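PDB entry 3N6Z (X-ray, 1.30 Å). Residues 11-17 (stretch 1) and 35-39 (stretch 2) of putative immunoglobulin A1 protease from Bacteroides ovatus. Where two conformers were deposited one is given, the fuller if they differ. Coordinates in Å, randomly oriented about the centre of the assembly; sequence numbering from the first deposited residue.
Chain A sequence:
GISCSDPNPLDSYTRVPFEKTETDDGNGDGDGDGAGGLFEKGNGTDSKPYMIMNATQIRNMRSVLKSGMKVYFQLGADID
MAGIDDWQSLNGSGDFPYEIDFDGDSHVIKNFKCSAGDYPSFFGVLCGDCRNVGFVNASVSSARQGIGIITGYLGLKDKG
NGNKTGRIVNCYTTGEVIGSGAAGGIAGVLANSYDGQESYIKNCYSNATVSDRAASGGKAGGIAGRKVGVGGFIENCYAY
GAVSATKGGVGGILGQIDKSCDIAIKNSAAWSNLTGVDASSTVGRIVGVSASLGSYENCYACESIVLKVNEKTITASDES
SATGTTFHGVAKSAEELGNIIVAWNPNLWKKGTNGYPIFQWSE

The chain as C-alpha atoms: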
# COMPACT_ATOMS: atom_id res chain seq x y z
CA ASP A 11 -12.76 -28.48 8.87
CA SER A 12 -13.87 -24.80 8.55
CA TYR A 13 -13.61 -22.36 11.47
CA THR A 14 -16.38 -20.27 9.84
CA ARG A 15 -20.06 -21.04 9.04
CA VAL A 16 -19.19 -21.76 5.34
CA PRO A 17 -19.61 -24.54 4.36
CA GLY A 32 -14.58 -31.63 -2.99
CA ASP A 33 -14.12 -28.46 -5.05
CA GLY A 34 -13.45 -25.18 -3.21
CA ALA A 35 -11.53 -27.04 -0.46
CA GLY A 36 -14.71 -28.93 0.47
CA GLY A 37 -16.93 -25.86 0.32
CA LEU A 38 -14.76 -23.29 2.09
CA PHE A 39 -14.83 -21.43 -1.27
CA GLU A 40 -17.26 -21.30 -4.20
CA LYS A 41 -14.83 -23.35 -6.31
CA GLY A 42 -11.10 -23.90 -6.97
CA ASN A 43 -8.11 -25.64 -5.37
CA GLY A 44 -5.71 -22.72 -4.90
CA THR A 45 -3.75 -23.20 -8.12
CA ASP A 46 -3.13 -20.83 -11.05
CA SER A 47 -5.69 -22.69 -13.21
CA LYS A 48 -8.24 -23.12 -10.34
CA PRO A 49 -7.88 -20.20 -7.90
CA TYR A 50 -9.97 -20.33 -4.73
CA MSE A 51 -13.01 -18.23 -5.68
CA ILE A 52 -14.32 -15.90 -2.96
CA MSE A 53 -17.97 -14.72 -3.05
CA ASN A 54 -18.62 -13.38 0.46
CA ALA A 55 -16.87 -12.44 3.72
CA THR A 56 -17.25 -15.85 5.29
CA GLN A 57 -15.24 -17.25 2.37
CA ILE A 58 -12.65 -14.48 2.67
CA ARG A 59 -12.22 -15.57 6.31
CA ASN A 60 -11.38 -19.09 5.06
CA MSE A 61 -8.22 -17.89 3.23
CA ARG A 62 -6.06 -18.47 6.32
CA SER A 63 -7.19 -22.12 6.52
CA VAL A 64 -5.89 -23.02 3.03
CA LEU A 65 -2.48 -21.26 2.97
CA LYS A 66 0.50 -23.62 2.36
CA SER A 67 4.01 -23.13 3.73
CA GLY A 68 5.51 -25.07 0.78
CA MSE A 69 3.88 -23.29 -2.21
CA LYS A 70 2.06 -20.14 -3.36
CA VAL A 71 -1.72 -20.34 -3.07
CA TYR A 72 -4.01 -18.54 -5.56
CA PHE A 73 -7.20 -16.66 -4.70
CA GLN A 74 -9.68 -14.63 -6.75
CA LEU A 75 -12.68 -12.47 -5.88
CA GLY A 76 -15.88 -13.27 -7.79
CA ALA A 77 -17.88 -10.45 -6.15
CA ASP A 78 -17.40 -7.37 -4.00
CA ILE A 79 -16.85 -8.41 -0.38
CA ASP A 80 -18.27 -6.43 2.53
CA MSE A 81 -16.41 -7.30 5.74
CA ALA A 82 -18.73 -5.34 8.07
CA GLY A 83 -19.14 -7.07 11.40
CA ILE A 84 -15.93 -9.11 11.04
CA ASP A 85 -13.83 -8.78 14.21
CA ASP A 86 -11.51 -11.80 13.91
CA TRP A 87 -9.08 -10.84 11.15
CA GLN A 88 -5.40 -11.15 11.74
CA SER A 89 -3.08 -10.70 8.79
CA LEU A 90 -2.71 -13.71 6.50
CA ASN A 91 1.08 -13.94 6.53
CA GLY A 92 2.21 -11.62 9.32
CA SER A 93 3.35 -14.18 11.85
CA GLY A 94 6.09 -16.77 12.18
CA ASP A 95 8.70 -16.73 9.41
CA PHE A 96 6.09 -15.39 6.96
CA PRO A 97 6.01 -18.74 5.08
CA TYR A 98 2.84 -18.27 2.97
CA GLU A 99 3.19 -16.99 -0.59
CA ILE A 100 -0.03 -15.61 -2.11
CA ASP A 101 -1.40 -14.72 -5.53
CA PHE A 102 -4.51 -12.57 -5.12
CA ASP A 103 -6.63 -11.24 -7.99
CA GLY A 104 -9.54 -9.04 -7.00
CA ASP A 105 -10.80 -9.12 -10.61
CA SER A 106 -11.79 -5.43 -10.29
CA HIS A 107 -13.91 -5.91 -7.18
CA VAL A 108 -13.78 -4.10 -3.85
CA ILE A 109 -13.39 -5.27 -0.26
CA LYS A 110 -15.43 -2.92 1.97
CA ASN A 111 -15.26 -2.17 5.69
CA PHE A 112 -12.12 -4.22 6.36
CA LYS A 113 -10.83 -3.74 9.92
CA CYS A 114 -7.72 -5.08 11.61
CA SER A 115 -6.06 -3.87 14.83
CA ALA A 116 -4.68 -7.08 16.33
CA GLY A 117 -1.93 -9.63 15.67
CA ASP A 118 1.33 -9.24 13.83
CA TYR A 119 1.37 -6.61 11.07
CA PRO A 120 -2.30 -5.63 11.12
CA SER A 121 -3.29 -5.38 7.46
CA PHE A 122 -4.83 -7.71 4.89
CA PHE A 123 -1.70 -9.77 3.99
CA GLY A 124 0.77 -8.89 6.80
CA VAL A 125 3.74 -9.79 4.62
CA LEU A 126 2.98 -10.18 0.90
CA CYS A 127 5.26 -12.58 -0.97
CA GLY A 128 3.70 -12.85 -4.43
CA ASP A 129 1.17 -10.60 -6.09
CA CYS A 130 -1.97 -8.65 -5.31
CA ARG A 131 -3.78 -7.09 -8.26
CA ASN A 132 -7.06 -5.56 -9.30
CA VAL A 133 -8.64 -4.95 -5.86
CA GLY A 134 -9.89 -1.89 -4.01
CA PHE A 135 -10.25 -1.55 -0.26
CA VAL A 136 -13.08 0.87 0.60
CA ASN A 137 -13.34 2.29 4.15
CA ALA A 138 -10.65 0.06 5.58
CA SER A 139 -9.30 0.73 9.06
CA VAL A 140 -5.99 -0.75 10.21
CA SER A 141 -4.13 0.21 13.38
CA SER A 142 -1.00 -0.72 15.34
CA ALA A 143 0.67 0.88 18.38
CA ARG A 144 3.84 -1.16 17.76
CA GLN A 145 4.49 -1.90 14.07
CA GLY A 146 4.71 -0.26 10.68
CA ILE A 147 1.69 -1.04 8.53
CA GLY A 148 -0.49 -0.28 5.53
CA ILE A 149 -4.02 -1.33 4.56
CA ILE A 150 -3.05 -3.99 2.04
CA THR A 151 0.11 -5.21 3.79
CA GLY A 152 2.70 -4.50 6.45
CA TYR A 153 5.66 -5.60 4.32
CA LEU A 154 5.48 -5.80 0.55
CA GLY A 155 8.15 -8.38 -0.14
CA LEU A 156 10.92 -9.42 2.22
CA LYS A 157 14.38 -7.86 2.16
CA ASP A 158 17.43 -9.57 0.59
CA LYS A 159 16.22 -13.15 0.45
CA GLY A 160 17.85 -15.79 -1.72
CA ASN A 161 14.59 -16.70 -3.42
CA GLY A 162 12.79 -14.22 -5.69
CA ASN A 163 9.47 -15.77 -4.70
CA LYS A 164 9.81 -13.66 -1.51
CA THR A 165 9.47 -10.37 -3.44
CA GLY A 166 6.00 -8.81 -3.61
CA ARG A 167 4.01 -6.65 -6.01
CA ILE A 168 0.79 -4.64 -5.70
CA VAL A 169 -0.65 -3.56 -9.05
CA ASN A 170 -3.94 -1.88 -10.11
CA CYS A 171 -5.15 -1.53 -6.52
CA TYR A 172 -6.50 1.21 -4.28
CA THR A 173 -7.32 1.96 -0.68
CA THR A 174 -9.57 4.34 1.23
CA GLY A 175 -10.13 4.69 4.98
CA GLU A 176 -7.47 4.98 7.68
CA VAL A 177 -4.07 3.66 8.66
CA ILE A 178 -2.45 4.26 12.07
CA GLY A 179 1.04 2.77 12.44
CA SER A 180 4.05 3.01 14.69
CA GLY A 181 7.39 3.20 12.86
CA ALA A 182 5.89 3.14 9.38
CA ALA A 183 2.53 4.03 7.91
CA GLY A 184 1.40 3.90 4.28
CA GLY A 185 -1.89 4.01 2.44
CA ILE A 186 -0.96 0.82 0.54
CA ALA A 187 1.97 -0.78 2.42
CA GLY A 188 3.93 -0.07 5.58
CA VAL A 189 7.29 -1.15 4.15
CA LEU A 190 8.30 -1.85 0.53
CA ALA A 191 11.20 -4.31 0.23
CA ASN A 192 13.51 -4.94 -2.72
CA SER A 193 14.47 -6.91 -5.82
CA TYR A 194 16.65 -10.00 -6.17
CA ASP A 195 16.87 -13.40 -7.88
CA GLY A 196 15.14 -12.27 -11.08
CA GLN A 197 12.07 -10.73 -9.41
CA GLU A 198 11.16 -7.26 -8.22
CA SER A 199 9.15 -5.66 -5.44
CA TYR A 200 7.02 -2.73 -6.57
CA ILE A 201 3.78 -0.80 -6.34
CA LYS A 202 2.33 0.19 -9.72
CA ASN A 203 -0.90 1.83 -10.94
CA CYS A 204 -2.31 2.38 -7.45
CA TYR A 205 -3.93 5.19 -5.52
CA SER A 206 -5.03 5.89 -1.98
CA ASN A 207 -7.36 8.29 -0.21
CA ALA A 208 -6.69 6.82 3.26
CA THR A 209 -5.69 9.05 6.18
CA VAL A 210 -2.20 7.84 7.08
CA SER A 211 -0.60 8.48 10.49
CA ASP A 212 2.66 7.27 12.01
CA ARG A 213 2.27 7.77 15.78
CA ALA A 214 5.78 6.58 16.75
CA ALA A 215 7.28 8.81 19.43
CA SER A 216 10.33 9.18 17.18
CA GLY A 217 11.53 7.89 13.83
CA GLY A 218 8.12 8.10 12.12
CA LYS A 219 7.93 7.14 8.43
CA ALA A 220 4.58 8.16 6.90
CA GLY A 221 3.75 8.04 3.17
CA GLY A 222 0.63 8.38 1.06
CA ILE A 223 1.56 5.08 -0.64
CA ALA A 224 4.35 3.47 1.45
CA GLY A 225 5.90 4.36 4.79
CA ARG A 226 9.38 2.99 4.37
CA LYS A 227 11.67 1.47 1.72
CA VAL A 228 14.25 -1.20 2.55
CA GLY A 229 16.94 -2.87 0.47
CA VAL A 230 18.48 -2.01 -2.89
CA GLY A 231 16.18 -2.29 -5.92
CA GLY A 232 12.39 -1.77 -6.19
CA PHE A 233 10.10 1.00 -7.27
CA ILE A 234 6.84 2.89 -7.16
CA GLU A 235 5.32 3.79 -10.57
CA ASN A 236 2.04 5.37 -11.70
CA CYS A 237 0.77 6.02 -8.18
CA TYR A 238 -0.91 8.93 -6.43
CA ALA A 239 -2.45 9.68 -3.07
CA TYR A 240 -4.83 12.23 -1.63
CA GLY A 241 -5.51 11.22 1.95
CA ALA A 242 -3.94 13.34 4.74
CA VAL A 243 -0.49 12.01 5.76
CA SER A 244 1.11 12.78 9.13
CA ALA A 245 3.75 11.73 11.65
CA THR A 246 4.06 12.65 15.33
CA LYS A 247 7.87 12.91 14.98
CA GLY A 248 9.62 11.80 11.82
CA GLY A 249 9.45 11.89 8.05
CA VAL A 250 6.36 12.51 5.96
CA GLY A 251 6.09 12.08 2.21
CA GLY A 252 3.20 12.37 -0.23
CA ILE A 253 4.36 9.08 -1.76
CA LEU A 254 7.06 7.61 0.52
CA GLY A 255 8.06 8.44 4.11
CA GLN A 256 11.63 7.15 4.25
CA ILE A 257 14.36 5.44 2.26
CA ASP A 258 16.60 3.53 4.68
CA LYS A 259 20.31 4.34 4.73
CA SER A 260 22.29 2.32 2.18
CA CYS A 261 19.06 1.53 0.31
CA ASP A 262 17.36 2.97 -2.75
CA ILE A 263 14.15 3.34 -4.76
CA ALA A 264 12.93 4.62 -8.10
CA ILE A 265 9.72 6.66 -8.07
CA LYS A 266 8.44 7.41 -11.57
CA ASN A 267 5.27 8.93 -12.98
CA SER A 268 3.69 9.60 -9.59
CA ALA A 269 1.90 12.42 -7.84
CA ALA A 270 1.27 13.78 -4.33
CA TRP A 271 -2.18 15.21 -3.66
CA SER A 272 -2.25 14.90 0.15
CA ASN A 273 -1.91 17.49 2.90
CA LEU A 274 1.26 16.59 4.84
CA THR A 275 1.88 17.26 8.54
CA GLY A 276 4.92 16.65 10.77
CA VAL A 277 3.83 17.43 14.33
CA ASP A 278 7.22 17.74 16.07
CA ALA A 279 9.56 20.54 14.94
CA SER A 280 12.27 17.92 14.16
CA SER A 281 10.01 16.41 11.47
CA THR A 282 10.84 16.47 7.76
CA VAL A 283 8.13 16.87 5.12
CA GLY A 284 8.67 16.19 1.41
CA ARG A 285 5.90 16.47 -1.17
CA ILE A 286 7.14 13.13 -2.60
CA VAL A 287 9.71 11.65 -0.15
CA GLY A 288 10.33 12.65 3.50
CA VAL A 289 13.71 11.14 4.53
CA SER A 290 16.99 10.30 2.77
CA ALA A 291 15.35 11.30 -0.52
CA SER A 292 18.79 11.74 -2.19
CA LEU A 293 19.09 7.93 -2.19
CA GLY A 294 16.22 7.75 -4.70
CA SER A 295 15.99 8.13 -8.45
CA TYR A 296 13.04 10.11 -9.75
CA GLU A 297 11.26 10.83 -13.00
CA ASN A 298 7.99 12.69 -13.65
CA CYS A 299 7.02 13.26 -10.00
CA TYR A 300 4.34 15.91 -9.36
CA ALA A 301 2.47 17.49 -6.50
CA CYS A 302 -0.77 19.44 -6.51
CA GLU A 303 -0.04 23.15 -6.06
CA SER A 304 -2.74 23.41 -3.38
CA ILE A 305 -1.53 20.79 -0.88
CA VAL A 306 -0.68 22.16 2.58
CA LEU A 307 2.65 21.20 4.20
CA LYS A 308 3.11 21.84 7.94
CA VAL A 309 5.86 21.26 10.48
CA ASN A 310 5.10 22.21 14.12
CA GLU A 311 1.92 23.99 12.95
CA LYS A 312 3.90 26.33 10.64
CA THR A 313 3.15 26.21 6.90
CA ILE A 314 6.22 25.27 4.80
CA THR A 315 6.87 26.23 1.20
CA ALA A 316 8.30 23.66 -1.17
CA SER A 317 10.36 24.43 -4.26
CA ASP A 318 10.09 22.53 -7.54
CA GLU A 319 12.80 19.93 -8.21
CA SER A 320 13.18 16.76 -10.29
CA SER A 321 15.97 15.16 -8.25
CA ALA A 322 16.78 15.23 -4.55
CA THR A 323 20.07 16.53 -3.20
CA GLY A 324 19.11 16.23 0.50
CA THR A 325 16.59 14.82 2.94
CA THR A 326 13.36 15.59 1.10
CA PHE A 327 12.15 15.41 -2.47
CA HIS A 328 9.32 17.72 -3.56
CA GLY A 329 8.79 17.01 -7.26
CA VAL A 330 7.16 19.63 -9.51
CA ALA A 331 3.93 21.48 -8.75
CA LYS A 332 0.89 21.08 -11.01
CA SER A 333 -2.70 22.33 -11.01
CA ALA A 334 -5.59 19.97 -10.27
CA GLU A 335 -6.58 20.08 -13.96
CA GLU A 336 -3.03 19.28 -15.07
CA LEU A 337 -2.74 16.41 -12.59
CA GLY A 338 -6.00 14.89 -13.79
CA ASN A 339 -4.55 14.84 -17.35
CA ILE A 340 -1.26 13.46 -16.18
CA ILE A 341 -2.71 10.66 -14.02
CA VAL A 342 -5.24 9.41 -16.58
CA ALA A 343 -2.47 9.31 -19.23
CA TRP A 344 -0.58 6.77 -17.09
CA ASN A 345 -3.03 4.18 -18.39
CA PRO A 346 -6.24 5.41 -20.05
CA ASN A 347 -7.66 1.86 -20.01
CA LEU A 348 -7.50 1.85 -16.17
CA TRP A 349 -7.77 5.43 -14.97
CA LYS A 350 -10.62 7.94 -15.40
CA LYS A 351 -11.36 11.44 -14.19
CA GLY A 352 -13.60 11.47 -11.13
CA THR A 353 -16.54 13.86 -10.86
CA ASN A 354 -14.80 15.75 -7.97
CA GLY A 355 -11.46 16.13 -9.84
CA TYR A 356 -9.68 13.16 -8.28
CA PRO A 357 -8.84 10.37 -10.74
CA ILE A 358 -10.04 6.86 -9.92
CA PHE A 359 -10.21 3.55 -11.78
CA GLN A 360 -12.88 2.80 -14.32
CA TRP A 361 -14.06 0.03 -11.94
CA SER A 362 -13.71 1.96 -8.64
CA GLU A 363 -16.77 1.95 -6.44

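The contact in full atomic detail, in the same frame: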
# COMPACT_ATOMS: atom_id res chain seq x y z
N ASP A 11 -11.42 -28.93 8.40
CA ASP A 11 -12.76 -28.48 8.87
C ASP A 11 -12.76 -26.94 9.06
O ASP A 11 -11.82 -26.36 9.64
CB ASP A 11 -13.25 -29.28 10.13
CG ASP A 11 -12.47 -28.97 11.42
OD1 ASP A 11 -11.98 -27.86 11.60
OD2 ASP A 11 -12.37 -29.84 12.30
N SER A 12 -13.79 -26.28 8.52
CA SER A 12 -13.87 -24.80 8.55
C SER A 12 -14.00 -24.25 9.97
O SER A 12 -14.71 -24.83 10.79
CB SER A 12 -15.06 -24.27 7.71
OG SER A 12 -16.32 -24.33 8.37
N TYR A 13 -13.32 -23.12 10.25
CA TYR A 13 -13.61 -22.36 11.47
C TYR A 13 -14.76 -21.39 11.35
O TYR A 13 -15.13 -20.78 12.35
CB TYR A 13 -12.41 -21.60 12.01
CG TYR A 13 -12.03 -20.31 11.35
CD1 TYR A 13 -11.37 -20.31 10.12
CD2 TYR A 13 -12.27 -19.09 11.97
CE1 TYR A 13 -10.99 -19.16 9.53
CE2 TYR A 13 -11.88 -17.91 11.39
CZ TYR A 13 -11.27 -17.95 10.17
OH TYR A 13 -10.89 -16.74 9.63
N THR A 14 -15.24 -21.17 10.12
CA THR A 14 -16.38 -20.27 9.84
C THR A 14 -17.65 -21.10 9.56
O THR A 14 -17.61 -22.37 9.52
CB THR A 14 -16.08 -19.38 8.62
OG1 THR A 14 -16.10 -20.19 7.45
CG2 THR A 14 -14.69 -18.66 8.69
N ARG A 15 -18.77 -20.39 9.34
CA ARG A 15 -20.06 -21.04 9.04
C ARG A 15 -20.20 -21.54 7.60
O ARG A 15 -21.20 -22.20 7.27
CB ARG A 15 -21.24 -20.10 9.39
CG ARG A 15 -21.35 -18.87 8.51
CD ARG A 15 -22.49 -17.96 8.99
NE ARG A 15 -22.52 -16.70 8.25
CZ ARG A 15 -21.77 -15.63 8.52
NH1 ARG A 15 -20.90 -15.65 9.55
NH2 ARG A 15 -21.90 -14.52 7.76
N VAL A 16 -19.21 -21.25 6.74
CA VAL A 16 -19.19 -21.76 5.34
C VAL A 16 -18.03 -22.73 5.25
O VAL A 16 -16.90 -22.30 5.57
CB VAL A 16 -18.99 -20.63 4.27
CG1 VAL A 16 -18.50 -21.20 2.89
CG2 VAL A 16 -20.29 -19.80 4.15
N PRO A 17 -18.29 -24.01 4.83
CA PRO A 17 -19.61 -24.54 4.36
C PRO A 17 -20.59 -24.88 5.51
O PRO A 17 -20.15 -25.31 6.59
CB PRO A 17 -19.23 -25.81 3.59
CG PRO A 17 -17.95 -26.30 4.28
CD PRO A 17 -17.30 -25.11 4.96
N ALA A 35 -12.02 -26.51 -1.73
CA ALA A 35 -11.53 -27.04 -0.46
C ALA A 35 -12.72 -27.52 0.39
O ALA A 35 -12.88 -27.14 1.55
CB ALA A 35 -10.70 -25.98 0.30
N GLY A 36 -13.58 -28.34 -0.23
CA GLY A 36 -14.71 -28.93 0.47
C GLY A 36 -15.76 -27.92 0.87
O GLY A 36 -16.39 -28.07 1.91
N GLY A 37 -15.91 -26.86 0.08
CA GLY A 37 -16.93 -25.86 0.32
C GLY A 37 -16.52 -24.63 1.10
O GLY A 37 -17.36 -23.79 1.41
N LEU A 38 -15.26 -24.54 1.49
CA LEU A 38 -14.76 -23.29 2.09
C LEU A 38 -14.80 -22.12 1.11
O LEU A 38 -14.87 -20.97 1.56
CB LEU A 38 -13.31 -23.48 2.60
CG LEU A 38 -13.08 -24.43 3.77
CD1 LEU A 38 -11.56 -24.49 4.09
CD2 LEU A 38 -13.86 -24.00 4.94
N PHE A 39 -14.77 -22.42 -0.19
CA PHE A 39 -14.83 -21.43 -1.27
C PHE A 39 -15.88 -21.88 -2.28
O PHE A 39 -16.31 -23.05 -2.28
CB PHE A 39 -13.46 -21.28 -1.96
CG PHE A 39 -12.41 -20.82 -0.99
CD1 PHE A 39 -12.26 -19.45 -0.72
CD2 PHE A 39 -11.66 -21.72 -0.28
CE1 PHE A 39 -11.37 -19.04 0.21
CE2 PHE A 39 -10.75 -21.29 0.65
CZ PHE A 39 -10.62 -19.96 0.90

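Short segments can pack together without a single hydrogen bond between them, and the contact of residues 11-17 with 35-39 is a compact example. About 222 Å² is buried, counting both sides, and Leu 38 contributes the largest share. Its CA-to-CB bond points away from the other stretch, yet with chi1 in m and chi2 in t the end of the side chain comes back to it. CD2 of Leu 38 lies 3.0 Å from CB of Ser 12, a tight approach, 3.5 Å from O of Val 16 and 3.6 Å from CD of Pro 17, so one methyl group meets three residues.

Pro 17 follows a cis peptide bond, and its ring adds apolar surface against the backbone of Gly 36 and Gly 37: CG of Pro 17 is 3.3 Å from O of Gly 36, and its CB is 3.5 Å from O of Gly 37. Here Gly 37 suits its place twice over. Its backbone angles would jam a CB against the preceding carbonyl, and a CB on Gly 37 would also stand 2.9 Å from CB of Pro 17, a clash. Val 16, its chi1 in t, sets CG1 3.2 Å from O of Gly 37. Ser 12 meets its polar need locally: OG of Ser 12 donates a hydrogen bond to O of Thr 14 at 2.6 Å, while its CB faces the leucine.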